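Dihydroorotate dehydrogenase (Schistosoma mansoni, PDB 6UY4) probably catalyses the FMN-dependent oxidation of (S)-dihydroorotate to orotate with a quinone as electron acceptor in de novo pyrimidine synthesis, and is bound here to a hydroxynaphthoquinone inhibitor. Local coordinates at residues Phe107-Val112 and Ala348-Leu353; Pro126-Trp131 and Asn139-Asn144; Ser202-Pro207 and Lys241-Glu246; Asp266-Ser271 and Gly324-Ile329. All coordinates share one frame; numbering follows the deposited sequence.

Interaction 1. Residues Phe107-Val112 and Ala348-Leu353; sequences FSHIEV and ASLVQL
Phe107 turns the rim of its ring to the branched end of Leu353: both CE1 and CZ of Phe107 lie 3.6 Å from Leu353 CD1, which sits at the ring edge, near its plane. Leu353 also belongs to the FMN pocket, its side chain about 4 Å from the cofactor at the nearest atoms. Ser108 works through its neighbour, its OG accepting a hydrogen bond from His109 ND1 at 3.3 Å. With ND1 donating, NE2 of His109 is left to accept, and Gln352 NE2 meets it at 3.3 Å, only 4° out of the ring plane. Imidazole and amide are turned 51° against each other, and CE1 of the same ring touches Leu350 CD1 at 4.2 Å. Glu111 brings the second acceptor. Its CG is anti to the backbone N (chi1 -176°) and the chain runs on extended, reaching Gln352 NE2 with OE1 at 3.1 Å. The donor comes from above the carboxylate plane, whereas OE1 lies in the plane of the amide. The single amide nitrogen of Gln352 is thus shared between His109 and Glu111, and the carboxylate is held further by Tyr196 OH on OE1 and Asn169 ND2 on OE2, so its buried polar atoms have partners. This is the inside of the alpha/beta barrel: strands 109-112 and 350-353 are not adjacent, their axes approaching to 9.1 Å, and side chains bridge the gap. Strand 86-88 is bonded to the backbone of Ser108 and His109 and packs against Val351 and Leu353, while Tyr196 of strand 196-200 touches both His109 and Gln352.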
# COMPACT_ATOMS: atom_id res chain seq x y z
N PHE A 107 -5.67 -12.66 2.94
CA PHE A 107 -5.99 -11.33 2.46
C PHE A 107 -7.04 -11.40 1.36
O PHE A 107 -7.01 -12.28 0.50
CB PHE A 107 -4.74 -10.63 1.92
CG PHE A 107 -3.74 -10.27 2.99
CD1 PHE A 107 -4.01 -9.25 3.89
CD2 PHE A 107 -2.53 -10.94 3.08
CE1 PHE A 107 -3.09 -8.91 4.86
CE2 PHE A 107 -1.61 -10.61 4.05
CZ PHE A 107 -1.89 -9.59 4.95
N SER A 108 -7.99 -10.45 1.39
CA SER A 108 -9.04 -10.42 0.39
C SER A 108 -8.59 -9.74 -0.90
O SER A 108 -9.18 -10.01 -1.96
CB SER A 108 -10.27 -9.71 0.93
OG SER A 108 -9.99 -8.35 1.22
N HIS A 109 -7.58 -8.88 -0.84
CA HIS A 109 -7.06 -8.26 -2.05
C HIS A 109 -5.59 -7.93 -1.85
O HIS A 109 -5.14 -7.62 -0.74
CB HIS A 109 -7.85 -7.00 -2.43
CG HIS A 109 -7.77 -5.90 -1.42
ND1 HIS A 109 -8.60 -5.84 -0.32
CD2 HIS A 109 -6.99 -4.80 -1.36
CE1 HIS A 109 -8.32 -4.76 0.38
NE2 HIS A 109 -7.34 -4.11 -0.22
N ILE A 110 -4.83 -8.02 -2.94
CA ILE A 110 -3.41 -7.70 -2.97
C ILE A 110 -3.20 -6.55 -3.93
O ILE A 110 -3.76 -6.53 -5.03
CB ILE A 110 -2.55 -8.92 -3.38
CG1 ILE A 110 -2.95 -10.16 -2.58
CG2 ILE A 110 -1.07 -8.62 -3.20
CD1 ILE A 110 -2.75 -10.02 -1.10
N GLU A 111 -2.39 -5.58 -3.51
CA GLU A 111 -2.07 -4.41 -4.33
C GLU A 111 -0.65 -4.58 -4.85
O GLU A 111 0.32 -4.21 -4.19
CB GLU A 111 -2.24 -3.12 -3.52
CG GLU A 111 -2.01 -1.85 -4.32
CD GLU A 111 -2.54 -0.62 -3.60
OE1 GLU A 111 -3.69 -0.66 -3.12
OE2 GLU A 111 -1.81 0.39 -3.52
N VAL A 112 -0.53 -5.16 -6.05
CA VAL A 112 0.77 -5.32 -6.69
C VAL A 112 1.33 -3.95 -7.04
O VAL A 112 0.61 -3.07 -7.53
CB VAL A 112 0.64 -6.21 -7.94
CG1 VAL A 112 1.99 -6.38 -8.61
CG2 VAL A 112 0.05 -7.56 -7.57
N ALA A 348 -13.60 4.73 6.01
CA ALA A 348 -12.97 3.81 5.08
C ALA A 348 -13.90 2.66 4.73
O ALA A 348 -14.66 2.18 5.58
CB ALA A 348 -11.66 3.26 5.66
N SER A 349 -13.86 2.23 3.47
CA SER A 349 -14.59 1.06 3.03
C SER A 349 -13.73 -0.19 2.93
O SER A 349 -14.25 -1.30 3.00
CB SER A 349 -15.25 1.32 1.67
OG SER A 349 -16.20 2.37 1.76
N LEU A 350 -12.42 -0.02 2.77
CA LEU A 350 -11.46 -1.11 2.79
C LEU A 350 -10.29 -0.72 3.69
O LEU A 350 -10.09 0.45 4.00
CB LEU A 350 -10.96 -1.44 1.38
CG LEU A 350 -11.99 -1.98 0.39
CD1 LEU A 350 -11.37 -2.16 -0.99
CD2 LEU A 350 -12.57 -3.29 0.88
N VAL A 351 -9.52 -1.72 4.10
CA VAL A 351 -8.34 -1.50 4.93
C VAL A 351 -7.20 -2.36 4.42
O VAL A 351 -7.41 -3.45 3.87
CB VAL A 351 -8.62 -1.80 6.43
CG1 VAL A 351 -9.58 -0.77 7.01
CG2 VAL A 351 -9.16 -3.20 6.61
N GLN A 352 -5.98 -1.86 4.59
CA GLN A 352 -4.77 -2.56 4.16
C GLN A 352 -3.72 -2.47 5.26
O GLN A 352 -3.77 -1.60 6.13
CB GLN A 352 -4.22 -1.99 2.85
CG GLN A 352 -5.14 -2.14 1.65
CD GLN A 352 -4.62 -1.43 0.42
OE1 GLN A 352 -3.57 -0.78 0.45
NE2 GLN A 352 -5.35 -1.54 -0.68
N LEU A 353 -2.76 -3.39 5.20
CA LEU A 353 -1.69 -3.45 6.18
C LEU A 353 -0.41 -3.93 5.50
O LEU A 353 -0.42 -4.36 4.35
CB LEU A 353 -2.06 -4.36 7.36
CG LEU A 353 -2.45 -5.81 7.07
CD1 LEU A 353 -1.25 -6.74 7.09
CD2 LEU A 353 -3.51 -6.29 8.06

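Interaction 2. Residues Pro126-Trp131 and Asn139-Asn144; sequences PRIFRW and NRCGFN. With FMN (flavin mononucleotide), chain G; QLA (2-[(4-fluorophenyl)amino]-3-hydroxynaphthalene-1,4-dione), chain B.
Ile128 and Asn139 face each other as a non-hydrogen-bonded antiparallel pair, CA to CA 4.4 Å, where the beta hairpin of strands 128-131 and 136-139 opens between the flavin and the inhibitor pocket. Both side chains lie on the same face of the hairpin. Ile128 packs CG2 on the naphthoquinone, 3.4 Å from QLA C14, and brings CD1 near the flavin methyl C7M, while Asn139 lays its amide against the dimethylbenzene ring, with ND2 3.3 Å from FMN C8. Farther along the strand, Arg130 donates two N-H groups to one quinone oxygen: QLA O3 lies 3.2 Å from Arg130 NE and 3.0 Å from Arg130 NH1. Next to the pair, Arg140 N donates to Arg127 O at 2.9 Å, and Cys141 SG rests against Ile128 CG1. Two arginines flank this pair. The side chain of Arg127 runs extended past Cys141, and its guanidinium is fixed by the carbonyls of Asn123 and Leu121 and by a salt bridge to Glu47 of helix 46-58; Asn144 CG lies over one of its faces. Arg140 CG stands between the backbone N and the carbonyl carbon (chi1 49°), 4.0 Å from Arg127 CB. The edge of the Phe129 ring comes over one face of the Arg140 guanidinium, CE2 3.4 Å above its plane, while Arg140 NH2 lies at the ring edge; the carbonyls of Tyr299 and Ala286 hold Arg140 NH1.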
# COMPACT_ATOMS: atom_id res chain seq x y z
N PRO A 126 21.87 -0.89 2.51
CA PRO A 126 20.56 -1.25 3.08
C PRO A 126 19.55 -0.11 3.05
O PRO A 126 19.89 1.04 3.34
CB PRO A 126 20.91 -1.63 4.52
CG PRO A 126 22.11 -0.83 4.83
CD PRO A 126 22.90 -0.77 3.56
N ARG A 127 18.30 -0.45 2.70
CA ARG A 127 17.23 0.53 2.60
C ARG A 127 15.99 0.12 3.40
O ARG A 127 14.93 0.73 3.22
CB ARG A 127 16.86 0.77 1.14
CG ARG A 127 16.56 -0.50 0.37
CD ARG A 127 16.67 -0.29 -1.14
NE ARG A 127 16.37 -1.51 -1.88
CZ ARG A 127 16.52 -1.64 -3.20
NH1 ARG A 127 16.22 -2.78 -3.79
NH2 ARG A 127 16.97 -0.62 -3.92
N ILE A 128 16.10 -0.88 4.26
CA ILE A 128 15.00 -1.34 5.10
C ILE A 128 15.55 -1.62 6.49
O ILE A 128 16.56 -2.31 6.64
CB ILE A 128 14.32 -2.60 4.52
CG1 ILE A 128 13.58 -2.27 3.22
CG2 ILE A 128 13.37 -3.20 5.53
CD1 ILE A 128 12.89 -3.47 2.60
N PHE A 129 14.87 -1.09 7.51
CA PHE A 129 15.34 -1.22 8.89
C PHE A 129 14.15 -1.53 9.80
O PHE A 129 13.11 -0.88 9.69
CB PHE A 129 16.05 0.06 9.35
CG PHE A 129 17.11 0.53 8.40
CD1 PHE A 129 18.40 0.04 8.48
CD2 PHE A 129 16.81 1.48 7.43
CE1 PHE A 129 19.38 0.48 7.61
CE2 PHE A 129 17.79 1.92 6.55
CZ PHE A 129 19.07 1.42 6.64
N ARG A 130 14.33 -2.50 10.68
CA ARG A 130 13.29 -2.87 11.63
C ARG A 130 13.40 -2.03 12.90
O ARG A 130 14.50 -1.75 13.38
CB ARG A 130 13.39 -4.35 12.01
CG ARG A 130 13.35 -5.33 10.85
CD ARG A 130 13.22 -6.75 11.38
NE ARG A 130 13.33 -7.76 10.33
CZ ARG A 130 14.43 -8.48 10.10
NH1 ARG A 130 14.44 -9.38 9.12
NH2 ARG A 130 15.51 -8.31 10.85
N TRP A 131 12.24 -1.64 13.43
CA TRP A 131 12.14 -0.98 14.74
C TRP A 131 11.22 -1.86 15.58
O TRP A 131 10.06 -1.52 15.81
CB TRP A 131 11.63 0.46 14.62
CG TRP A 131 11.81 1.27 15.87
CD1 TRP A 131 12.36 0.85 17.05
CD2 TRP A 131 11.43 2.63 16.07
NE1 TRP A 131 12.36 1.87 17.96
CE2 TRP A 131 11.79 2.98 17.39
CE3 TRP A 131 10.83 3.60 15.26
CZ2 TRP A 131 11.56 4.25 17.92
CZ3 TRP A 131 10.60 4.86 15.79
CH2 TRP A 131 10.97 5.17 17.10
N ASN A 139 11.79 2.52 5.89
CA ASN A 139 12.26 2.08 4.58
C ASN A 139 12.48 3.28 3.67
O ASN A 139 11.80 4.31 3.78
CB ASN A 139 11.27 1.11 3.92
CG ASN A 139 10.22 1.81 3.09
OD1 ASN A 139 10.38 2.01 1.89
ND2 ASN A 139 9.12 2.19 3.73
N ARG A 140 13.43 3.12 2.75
CA ARG A 140 13.70 4.10 1.69
C ARG A 140 14.06 3.34 0.42
O ARG A 140 15.12 3.53 -0.18
CB ARG A 140 14.80 5.07 2.11
CG ARG A 140 16.05 4.42 2.67
CD ARG A 140 17.19 5.42 2.80
NE ARG A 140 18.41 4.81 3.33
CZ ARG A 140 18.78 4.88 4.60
NH1 ARG A 140 18.03 5.54 5.48
NH2 ARG A 140 19.90 4.30 5.00
N CYS A 141 13.16 2.45 -0.01
CA CYS A 141 13.45 1.59 -1.15
C CYS A 141 13.63 2.40 -2.43
O CYS A 141 14.63 2.23 -3.15
CB CYS A 141 12.32 0.56 -1.32
SG CYS A 141 12.07 -0.51 0.10
N GLY A 142 12.69 3.28 -2.74
CA GLY A 142 12.80 4.12 -3.90
C GLY A 142 12.30 3.49 -5.19
O GLY A 142 12.90 3.68 -6.25
N PHE A 143 11.21 2.73 -5.09
CA PHE A 143 10.53 2.13 -6.24
C PHE A 143 11.49 1.22 -7.02
O PHE A 143 11.97 1.54 -8.11
CB PHE A 143 9.94 3.20 -7.16
CG PHE A 143 8.80 3.97 -6.55
CD1 PHE A 143 8.33 5.13 -7.14
CD2 PHE A 143 8.18 3.52 -5.39
CE1 PHE A 143 7.28 5.84 -6.59
CE2 PHE A 143 7.13 4.23 -4.83
CZ PHE A 143 6.68 5.39 -5.43
N ASN A 144 11.75 0.06 -6.43
CA ASN A 144 12.51 -1.00 -7.09
C ASN A 144 11.52 -1.95 -7.75
O ASN A 144 10.83 -2.71 -7.06
CB ASN A 144 13.43 -1.72 -6.10
CG ASN A 144 12.71 -2.17 -4.85
OD1 ASN A 144 11.87 -1.45 -4.31
ND2 ASN A 144 13.02 -3.37 -4.38
N1 FMN G . 3.43 2.05 -0.80
C2 FMN G . 3.23 2.23 -2.16
O2 FMN G . 2.25 2.86 -2.55
N3 FMN G . 4.13 1.71 -3.07
C4 FMN G . 5.23 1.01 -2.63
O4 FMN G . 6.03 0.55 -3.44
C4A FMN G . 5.43 0.82 -1.27
N5 FMN G . 6.53 0.11 -0.83
C5A FMN G . 6.73 -0.08 0.52
C6 FMN G . 7.84 -0.79 0.96
C7 FMN G . 8.06 -0.99 2.32
C7M FMN G . 9.26 -1.76 2.79
C8 FMN G . 7.15 -0.47 3.24
C8M FMN G . 7.38 -0.68 4.71
C9 FMN G . 6.04 0.25 2.80
C9A FMN G . 5.83 0.44 1.44
N10 FMN G . 4.72 1.15 1.00
C10 FMN G . 4.53 1.34 -0.36
C1' FMN G . 3.74 1.73 1.97
C2' FMN G . 2.66 0.70 2.31
O2' FMN G . 2.06 0.23 1.12
C3' FMN G . 1.58 1.32 3.19
O3' FMN G . 1.11 2.51 2.60
C4' FMN G . 2.09 1.63 4.59
O4' FMN G . 3.20 0.81 4.91
C5' FMN G . 0.97 1.36 5.58
O5' FMN G . 1.45 1.37 6.90
P FMN G . 1.40 0.01 7.75
O1P FMN G . 1.90 0.31 9.15
O2P FMN G . -0.01 -0.53 7.80
O3P FMN G . 2.32 -0.99 7.10
C1 QLA B . 9.44 -8.67 5.07
O1 QLA B . 8.85 -8.44 4.03
C2 QLA B . 9.46 -10.08 5.57
O2 QLA B . 8.90 -10.99 4.79
C3 QLA B . 10.05 -10.37 6.83
O3 QLA B . 11.48 -9.62 8.58
C4 QLA B . 8.71 -12.41 7.33
C5 QLA B . 7.45 -11.82 7.31
C6 QLA B . 6.31 -12.61 7.25
C7 QLA B . 6.45 -13.97 7.20
C8 QLA B . 7.68 -14.58 7.21
C9 QLA B . 8.81 -13.79 7.27
C10 QLA B . 10.84 -9.31 7.54
C11 QLA B . 10.81 -7.93 7.02
C12 QLA B . 11.46 -6.93 7.73
C13 QLA B . 11.43 -5.63 7.26
C14 QLA B . 10.76 -5.32 6.08
C15 QLA B . 10.12 -6.31 5.37
C16 QLA B . 10.13 -7.62 5.84
F1 QLA B . 5.34 -14.74 7.14
N1 QLA B . 9.88 -11.59 7.38

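Interaction 3. Residues Ser202-Pro207 and Lys241-Glu246; sequences SSPNTP and KISPDE. With FMN (flavin mononucleotide), chain G.
Ser203 and Ser243 stand closest across two bends of the backbone, CA to CA 5.6 Å, where an inverse gamma turn centred on Pro204 faces a type I beta turn running from Ser243 to Glu246. Each serine holds its OG anti to its own backbone N (chi1 172° in Ser203, 175° in Ser243), and the hydroxyls meet in a weak hydrogen bond of 3.4 Å between Ser203 OG and Ser243 OG, whose direction is open. Ser243 OG also accepts a weak bond from Asp245 N, as in an ST turn. The Pro204 ring leans on the end of Glu246, with CD 3.4 Å from Glu246 OE2; the bend at chi2 of Glu246 (-79°) turns CD back toward the proline. Asp245 OD1 forms a salt bridge with Lys310 NZ, and OD2 accepts from Leu275 N. Lys241, in the strand just before the turn, is a fully extended chain, and its NZ is gripped by the flavin: 3.0 Å to FMN O3', 3.1 Å to FMN O2 and 3.2 Å to FMN N1. A positive charge beside N1 and O2 would be expected to stabilise negative charge on the reduced flavin. A strand lysine beside a Ser-Ser-Pro-Asn loop is the FMN-site layout of the dihydroorotate dehydrogenase barrel; as in related class 2 enzymes, where a serine of the corresponding loop acts as the base, this loop probably borders the substrate site.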
# COMPACT_ATOMS: atom_id res chain seq x y z
N SER A 202 2.80 12.54 -4.85
CA SER A 202 4.16 12.78 -4.38
C SER A 202 4.13 13.36 -2.97
O SER A 202 3.48 14.38 -2.72
CB SER A 202 4.88 13.72 -5.33
OG SER A 202 4.48 15.06 -5.12
N SER A 203 4.84 12.71 -2.05
CA SER A 203 4.88 13.17 -0.68
C SER A 203 5.71 14.45 -0.59
O SER A 203 6.67 14.63 -1.34
CB SER A 203 5.48 12.10 0.23
OG SER A 203 5.71 12.61 1.53
N PRO A 204 5.35 15.36 0.31
CA PRO A 204 6.18 16.56 0.49
C PRO A 204 7.46 16.27 1.26
O PRO A 204 7.80 16.98 2.21
CB PRO A 204 5.26 17.52 1.25
CG PRO A 204 4.35 16.61 2.01
CD PRO A 204 4.12 15.42 1.12
N ASN A 205 8.20 15.23 0.85
CA ASN A 205 9.38 14.78 1.57
C ASN A 205 10.68 15.26 0.95
O ASN A 205 11.64 15.57 1.67
CB ASN A 205 9.40 13.25 1.67
N THR A 206 10.75 15.33 -0.38
CA THR A 206 11.98 15.66 -1.08
C THR A 206 11.61 16.10 -2.49
O THR A 206 10.51 15.83 -2.97
CB THR A 206 12.93 14.46 -1.12
N PRO A 207 12.52 16.80 -3.19
CA PRO A 207 12.27 17.15 -4.59
C PRO A 207 12.19 15.94 -5.52
O PRO A 207 11.72 16.09 -6.65
CB PRO A 207 13.46 18.04 -4.96
CG PRO A 207 14.00 18.52 -3.65
CD PRO A 207 13.77 17.40 -2.69
N LYS A 241 -3.51 7.54 -3.95
CA LYS A 241 -2.92 7.26 -2.65
C LYS A 241 -2.09 8.46 -2.21
O LYS A 241 -1.18 8.88 -2.93
CB LYS A 241 -2.06 5.99 -2.71
CG LYS A 241 -1.52 5.55 -1.36
CD LYS A 241 -0.84 4.19 -1.48
CE LYS A 241 -0.32 3.71 -0.14
NZ LYS A 241 0.30 2.36 -0.25
N ILE A 242 -2.40 9.00 -1.04
CA ILE A 242 -1.78 10.22 -0.55
C ILE A 242 -0.95 9.91 0.68
O ILE A 242 -0.96 8.81 1.22
CB ILE A 242 -2.83 11.31 -0.25
CG1 ILE A 242 -3.66 10.92 0.97
CG2 ILE A 242 -3.73 11.54 -1.45
CD1 ILE A 242 -4.65 11.97 1.41
N SER A 243 -0.21 10.92 1.13
CA SER A 243 0.68 10.98 2.29
C SER A 243 -0.04 11.59 3.48
O SER A 243 -0.85 12.51 3.31
CB SER A 243 1.93 11.80 1.97
OG SER A 243 2.75 11.95 3.11
N PRO A 244 0.23 11.11 4.70
CA PRO A 244 -0.41 11.69 5.89
C PRO A 244 0.24 12.99 6.36
O PRO A 244 -0.23 13.57 7.35
CB PRO A 244 -0.23 10.59 6.94
CG PRO A 244 1.04 9.92 6.54
CD PRO A 244 1.08 9.96 5.03
N ASP A 245 1.28 13.46 5.69
CA ASP A 245 2.02 14.65 6.11
C ASP A 245 1.55 15.91 5.41
O ASP A 245 2.14 16.98 5.62
CB ASP A 245 3.51 14.44 5.87
CG ASP A 245 4.05 13.22 6.58
OD1 ASP A 245 3.52 12.89 7.67
OD2 ASP A 245 4.99 12.58 6.06
N GLU A 246 0.52 15.83 4.57
CA GLU A 246 -0.01 17.02 3.92
C GLU A 246 -0.69 17.92 4.94
O GLU A 246 -1.41 17.45 5.82
CB GLU A 246 -1.00 16.63 2.82
CG GLU A 246 -0.49 15.57 1.85
CD GLU A 246 0.44 16.15 0.79
OE1 GLU A 246 0.68 17.37 0.79
OE2 GLU A 246 0.93 15.37 -0.06
N1 FMN G . 3.43 2.05 -0.80
C2 FMN G . 3.23 2.23 -2.16
O2 FMN G . 2.25 2.86 -2.55
N3 FMN G . 4.13 1.71 -3.07
C4 FMN G . 5.23 1.01 -2.63
O4 FMN G . 6.03 0.55 -3.44
C4A FMN G . 5.43 0.82 -1.27
N5 FMN G . 6.53 0.11 -0.83
C5A FMN G . 6.73 -0.08 0.52
C6 FMN G . 7.84 -0.79 0.96
C7 FMN G . 8.06 -0.99 2.32
C7M FMN G . 9.26 -1.76 2.79
C8 FMN G . 7.15 -0.47 3.24
C8M FMN G . 7.38 -0.68 4.71
C9 FMN G . 6.04 0.25 2.80
C9A FMN G . 5.83 0.44 1.44
N10 FMN G . 4.72 1.15 1.00
C10 FMN G . 4.53 1.34 -0.36
C1' FMN G . 3.74 1.73 1.97
C2' FMN G . 2.66 0.70 2.31
O2' FMN G . 2.06 0.23 1.12
C3' FMN G . 1.58 1.32 3.19
O3' FMN G . 1.11 2.51 2.60
C4' FMN G . 2.09 1.63 4.59
O4' FMN G . 3.20 0.81 4.91
C5' FMN G . 0.97 1.36 5.58
O5' FMN G . 1.45 1.37 6.90
P FMN G . 1.40 0.01 7.75
O1P FMN G . 1.90 0.31 9.15
O2P FMN G . -0.01 -0.53 7.80
O3P FMN G . 2.32 -0.99 7.10

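Interaction 4. Residues Asp266-Ser271 and Gly324-Ile329; sequences DGMIIS and GAIPLI
Met268 and Ile270 alternate with Pro327 and Ile329 in three backbone hydrogen bonds of parallel beta type: Met268 N to Pro327 O at 3.2 Å, Ile329 N to Met268 O at 3.0 Å, and Ile270 N to Ile329 O at 2.9 Å. Ile329 is held through both its N-H and its carbonyl, which sets the pairs Met268 with Leu328 and Ile269 with Ile329. Ile269 and Ile329 lie side by side on one face, pointing the same way, with Ile269 CG1 3.8 Å from Ile329 CB. Leu328 occupies the other face and uses a single methyl twice: its CD2 is 3.7 Å from Met268 CB and 3.9 Å from Ile270 CD1. Before the strand proper, Ile326 CG1 stands between the backbone N and the carbonyl carbon (chi1 55°), and its CD1 meets Met268 CG at 3.8 Å. Asp266 OD2 accepts from Ile238 N of the next strand and forms a salt bridge with Arg229. Strands 267-270 and 328-331 are thus neighbours in the barrel wall: Leu328 and Ile270 pack under helix 305-321, whereas Ile269 meets Leu239 and Lys241 of strand 238-242, and Ile329 reaches Leu350 and Gln352 of strand 350-353.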
# COMPACT_ATOMS: atom_id res chain seq x y z
N ASP A 266 -12.09 7.65 -8.63
CA ASP A 266 -13.04 6.68 -8.11
C ASP A 266 -12.85 6.37 -6.63
O ASP A 266 -13.76 5.80 -6.02
CB ASP A 266 -12.96 5.37 -8.91
CG ASP A 266 -13.31 5.57 -10.37
OD1 ASP A 266 -14.42 6.05 -10.66
OD2 ASP A 266 -12.46 5.25 -11.23
N GLY A 267 -11.72 6.72 -6.04
CA GLY A 267 -11.48 6.44 -4.64
C GLY A 267 -10.10 6.90 -4.25
O GLY A 267 -9.27 7.26 -5.10
N MET A 268 -9.86 6.90 -2.94
CA MET A 268 -8.59 7.35 -2.39
C MET A 268 -8.09 6.35 -1.36
O MET A 268 -8.86 5.60 -0.75
CB MET A 268 -8.71 8.74 -1.76
CG MET A 268 -9.01 9.85 -2.75
SD MET A 268 -9.06 11.47 -1.97
CE MET A 268 -7.42 11.54 -1.25
N ILE A 269 -6.77 6.35 -1.16
CA ILE A 269 -6.10 5.48 -0.21
C ILE A 269 -5.35 6.36 0.78
O ILE A 269 -4.49 7.16 0.38
CB ILE A 269 -5.14 4.50 -0.90
CG1 ILE A 269 -5.93 3.54 -1.80
CG2 ILE A 269 -4.33 3.73 0.12
CD1 ILE A 269 -5.06 2.53 -2.52
N ILE A 270 -5.68 6.23 2.06
CA ILE A 270 -5.09 7.03 3.13
C ILE A 270 -4.59 6.08 4.20
O ILE A 270 -5.40 5.41 4.87
CB ILE A 270 -6.09 8.04 3.72
CG1 ILE A 270 -6.68 8.94 2.63
CG2 ILE A 270 -5.43 8.88 4.80
CD1 ILE A 270 -8.00 8.46 2.07
N SER A 271 -3.27 6.01 4.39
CA SER A 271 -2.30 6.79 3.63
C SER A 271 -1.02 6.00 3.42
O SER A 271 -0.99 4.78 3.61
CB SER A 271 -1.98 8.11 4.35
OG SER A 271 -1.44 7.86 5.63
N GLY A 324 -18.10 11.64 1.90
CA GLY A 324 -18.39 10.24 1.65
C GLY A 324 -18.76 9.91 0.22
O GLY A 324 -19.45 8.92 -0.01
N ALA A 325 -18.33 10.72 -0.74
CA ALA A 325 -18.74 10.52 -2.13
C ALA A 325 -18.00 9.35 -2.78
O ALA A 325 -18.58 8.63 -3.59
CB ALA A 325 -18.53 11.80 -2.94
N ILE A 326 -16.73 9.15 -2.44
CA ILE A 326 -15.92 8.10 -3.06
C ILE A 326 -15.43 7.13 -1.99
O ILE A 326 -15.22 7.53 -0.84
CB ILE A 326 -14.75 8.70 -3.85
CG1 ILE A 326 -13.90 9.60 -2.96
CG2 ILE A 326 -15.26 9.46 -5.07
CD1 ILE A 326 -12.69 10.18 -3.67
N PRO A 327 -15.26 5.85 -2.32
CA PRO A 327 -14.74 4.90 -1.33
C PRO A 327 -13.32 5.25 -0.90
O PRO A 327 -12.54 5.82 -1.66
CB PRO A 327 -14.78 3.56 -2.07
CG PRO A 327 -15.80 3.75 -3.15
CD PRO A 327 -15.69 5.18 -3.56
N LEU A 328 -13.00 4.89 0.34
CA LEU A 328 -11.69 5.14 0.91
C LEU A 328 -11.10 3.84 1.44
O LEU A 328 -11.82 2.95 1.90
CB LEU A 328 -11.76 6.18 2.04
CG LEU A 328 -12.36 7.54 1.66
CD1 LEU A 328 -12.41 8.45 2.87
CD2 LEU A 328 -11.55 8.18 0.54
N ILE A 329 -9.77 3.75 1.38
CA ILE A 329 -9.03 2.59 1.87
C ILE A 329 -8.12 3.07 2.99
O ILE A 329 -7.13 3.77 2.73
CB ILE A 329 -8.24 1.89 0.76
CG1 ILE A 329 -9.19 1.38 -0.33
CG2 ILE A 329 -7.42 0.75 1.33
CD1 ILE A 329 -8.50 0.57 -1.41

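Three of the contacts are parts of one parallel barrel, with FMN at the C-terminal ends of its strands. Interaction 4 joins two adjacent strands of its wall, and adjoins interaction 1 where Ser349 N lies 2.7 Å from Leu328 O and where Glu111 OE1 packs on Ile269 CD1; on the other side it adjoins interaction 3, with Ile242 N 3.1 Å from Ile269 O. Interaction 1 crosses the barrel interior, its centre about 12 Å from that of interaction 4. Lys241 of interaction 3 and Asn139 of interaction 2 touch opposite ends of the isoalloxazine, the centres of these two contacts lying about 17 Å apart. Interaction 2 alone also reaches the inhibitor, thereby connecting the flavin to the pocket of QLA.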